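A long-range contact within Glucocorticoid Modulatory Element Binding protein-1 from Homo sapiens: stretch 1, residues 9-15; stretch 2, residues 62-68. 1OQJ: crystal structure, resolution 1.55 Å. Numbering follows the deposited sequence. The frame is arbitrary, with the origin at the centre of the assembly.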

# COMPACT_ATOMS: atom_id res chain seq x y z
N ALA A 9 7.79 -7.24 -4.99
CA ALA A 9 6.85 -7.00 -3.90
C ALA A 9 7.53 -6.69 -2.58
O ALA A 9 8.75 -6.75 -2.46
CB ALA A 9 5.95 -8.21 -3.75
N TYR A 10 6.71 -6.37 -1.58
CA TYR A 10 7.21 -6.09 -0.24
C TYR A 10 6.24 -6.61 0.81
O TYR A 10 5.02 -6.53 0.63
CB TYR A 10 7.38 -4.59 0.00
CG TYR A 10 8.46 -3.94 -0.81
CD1 TYR A 10 8.18 -3.35 -2.04
CD2 TYR A 10 9.78 -3.92 -0.36
CE1 TYR A 10 9.18 -2.76 -2.80
CE2 TYR A 10 10.79 -3.33 -1.11
CZ TYR A 10 10.48 -2.75 -2.33
OH TYR A 10 11.48 -2.17 -3.08
N PRO A 11 6.77 -7.17 1.90
CA PRO A 11 5.90 -7.68 2.97
C PRO A 11 5.43 -6.47 3.76
O PRO A 11 6.24 -5.61 4.13
CB PRO A 11 6.84 -8.58 3.77
CG PRO A 11 8.17 -7.88 3.63
CD PRO A 11 8.18 -7.49 2.16
N ILE A 12 4.12 -6.38 4.01
CA ILE A 12 3.57 -5.26 4.76
C ILE A 12 2.68 -5.76 5.89
O ILE A 12 2.33 -6.94 5.94
CB ILE A 12 2.73 -4.32 3.86
CG1 ILE A 12 1.56 -5.08 3.23
CG2 ILE A 12 3.63 -3.70 2.78
CD1 ILE A 12 0.59 -4.20 2.45
N THR A 13 2.33 -4.85 6.79
CA THR A 13 1.46 -5.19 7.91
C THR A 13 0.52 -4.03 8.20
O THR A 13 0.70 -2.91 7.72
CB THR A 13 2.25 -5.46 9.21
OG1 THR A 13 2.90 -4.25 9.63
CG2 THR A 13 3.29 -6.54 8.99
N CYS A 14 -0.51 -4.33 8.97
CA CYS A 14 -1.47 -3.33 9.42
C CYS A 14 -2.04 -3.97 10.67
O CYS A 14 -2.66 -5.03 10.61
CB CYS A 14 -2.58 -3.09 8.40
SG CYS A 14 -3.70 -1.77 8.96
N GLY A 15 -1.81 -3.33 11.81
CA GLY A 15 -2.28 -3.91 13.05
C GLY A 15 -1.52 -5.22 13.21
O GLY A 15 -0.30 -5.24 13.13
N ARG A 62 -0.59 5.70 6.64
CA ARG A 62 0.03 5.65 7.96
C ARG A 62 -0.39 4.38 8.71
O ARG A 62 0.31 3.95 9.62
CB ARG A 62 -0.33 6.90 8.77
CG ARG A 62 0.40 8.17 8.30
CD ARG A 62 0.25 9.30 9.32
NE ARG A 62 1.15 10.42 9.04
CZ ARG A 62 0.99 11.28 8.04
NH1 ARG A 62 -0.04 11.15 7.21
NH2 ARG A 62 1.86 12.27 7.87
N ALA A 63 -1.50 3.78 8.30
CA ALA A 63 -2.00 2.56 8.92
C ALA A 63 -1.19 1.35 8.47
O ALA A 63 -0.94 0.43 9.25
CB ALA A 63 -3.47 2.35 8.57
N ILE A 64 -0.78 1.35 7.21
CA ILE A 64 0.02 0.26 6.67
C ILE A 64 1.49 0.51 6.96
O ILE A 64 1.98 1.63 6.80
CB ILE A 64 -0.16 0.13 5.14
CG1 ILE A 64 -1.61 -0.20 4.82
CG2 ILE A 64 0.77 -0.96 4.60
CD1 ILE A 64 -1.89 -0.35 3.33
N ARG A 65 2.20 -0.53 7.39
CA ARG A 65 3.62 -0.42 7.69
C ARG A 65 4.43 -1.42 6.87
O ARG A 65 3.93 -2.47 6.47
CB ARG A 65 3.86 -0.66 9.19
CG ARG A 65 3.34 0.46 10.09
CD ARG A 65 3.50 0.11 11.56
NE ARG A 65 2.92 1.13 12.44
CZ ARG A 65 3.51 2.27 12.76
NH1 ARG A 65 4.72 2.56 12.30
NH2 ARG A 65 2.89 3.13 13.56
N LEU A 66 5.68 -1.07 6.62
CA LEU A 66 6.59 -1.91 5.87
C LEU A 66 7.83 -1.94 6.75
O LEU A 66 8.48 -0.92 6.95
CB LEU A 66 6.87 -1.28 4.50
CG LEU A 66 7.48 -2.15 3.41
CD1 LEU A 66 7.23 -1.52 2.06
CD2 LEU A 66 8.97 -2.33 3.66
N GLY A 67 8.13 -3.11 7.31
CA GLY A 67 9.26 -3.20 8.21
C GLY A 67 9.05 -2.32 9.43
O GLY A 67 10.01 -1.82 10.02
N GLY A 68 7.79 -2.13 9.81
CA GLY A 68 7.47 -1.32 10.98
C GLY A 68 7.39 0.17 10.73
O GLY A 68 6.96 0.94 11.60
O HOH W 1 6.57 -5.67 6.90
O HOH W 2 5.65 -3.88 9.00
O HOH W 3 -0.34 -0.84 11.63

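Arg62 ends out of reach of the strand at residues 9-14. Contact begins at Ala63, the last helical residue. Its CB, the whole of its side chain, lies 4.1 Å from Cys14 SG in an apolar contact. Ala63 O also accepts a hydrogen bond from water 3 (2.8 Å), which in turn accepts one from Gly15 N (2.9 Å).

Ile64 leaves helical geometry and is buried. Its CG2 packs 3.9 Å from Ile12 CD1, two branched apolar side chains meeting away from solvent. Its CA makes a CA-H...O contact with Thr13 O, 3.4 Å away.

Arg65 makes both direct hydrogen bonds between the stretches, and both are main-chain bonds. It forms an antiparallel bridge with Thr13: Arg65 N donates to Thr13 O (2.8 Å), and Thr13 N donates to Arg65 O (2.9 Å). Its CB points sideways and lies 3.7 Å from Thr13 OG1; the end of the side chain leads away, and Arg65 NH1 donates to Gly68 O (2.9 Å).

Leu66 has the largest area covered. Its CD1 lies 3.7 Å from Tyr10 CB, and its CG 4.2 Å from Ile12 CG2. The branched apolar side chain suits a place where it can touch both; its CB points sideways, but its end comes nearer the other stretch.

Two more waters link the glycines to the other stretch. Water 1 donates to Pro11 O (2.8 Å) and accepts from Gly67 N (3.0 Å). Water 2 hydrogen-bonds Thr13 OG1 (2.8 Å) and accepts from Gly68 N (2.9 Å). Positive phi favours glycine at Gly67; at Gly68, a CB would jam against Gly67 O.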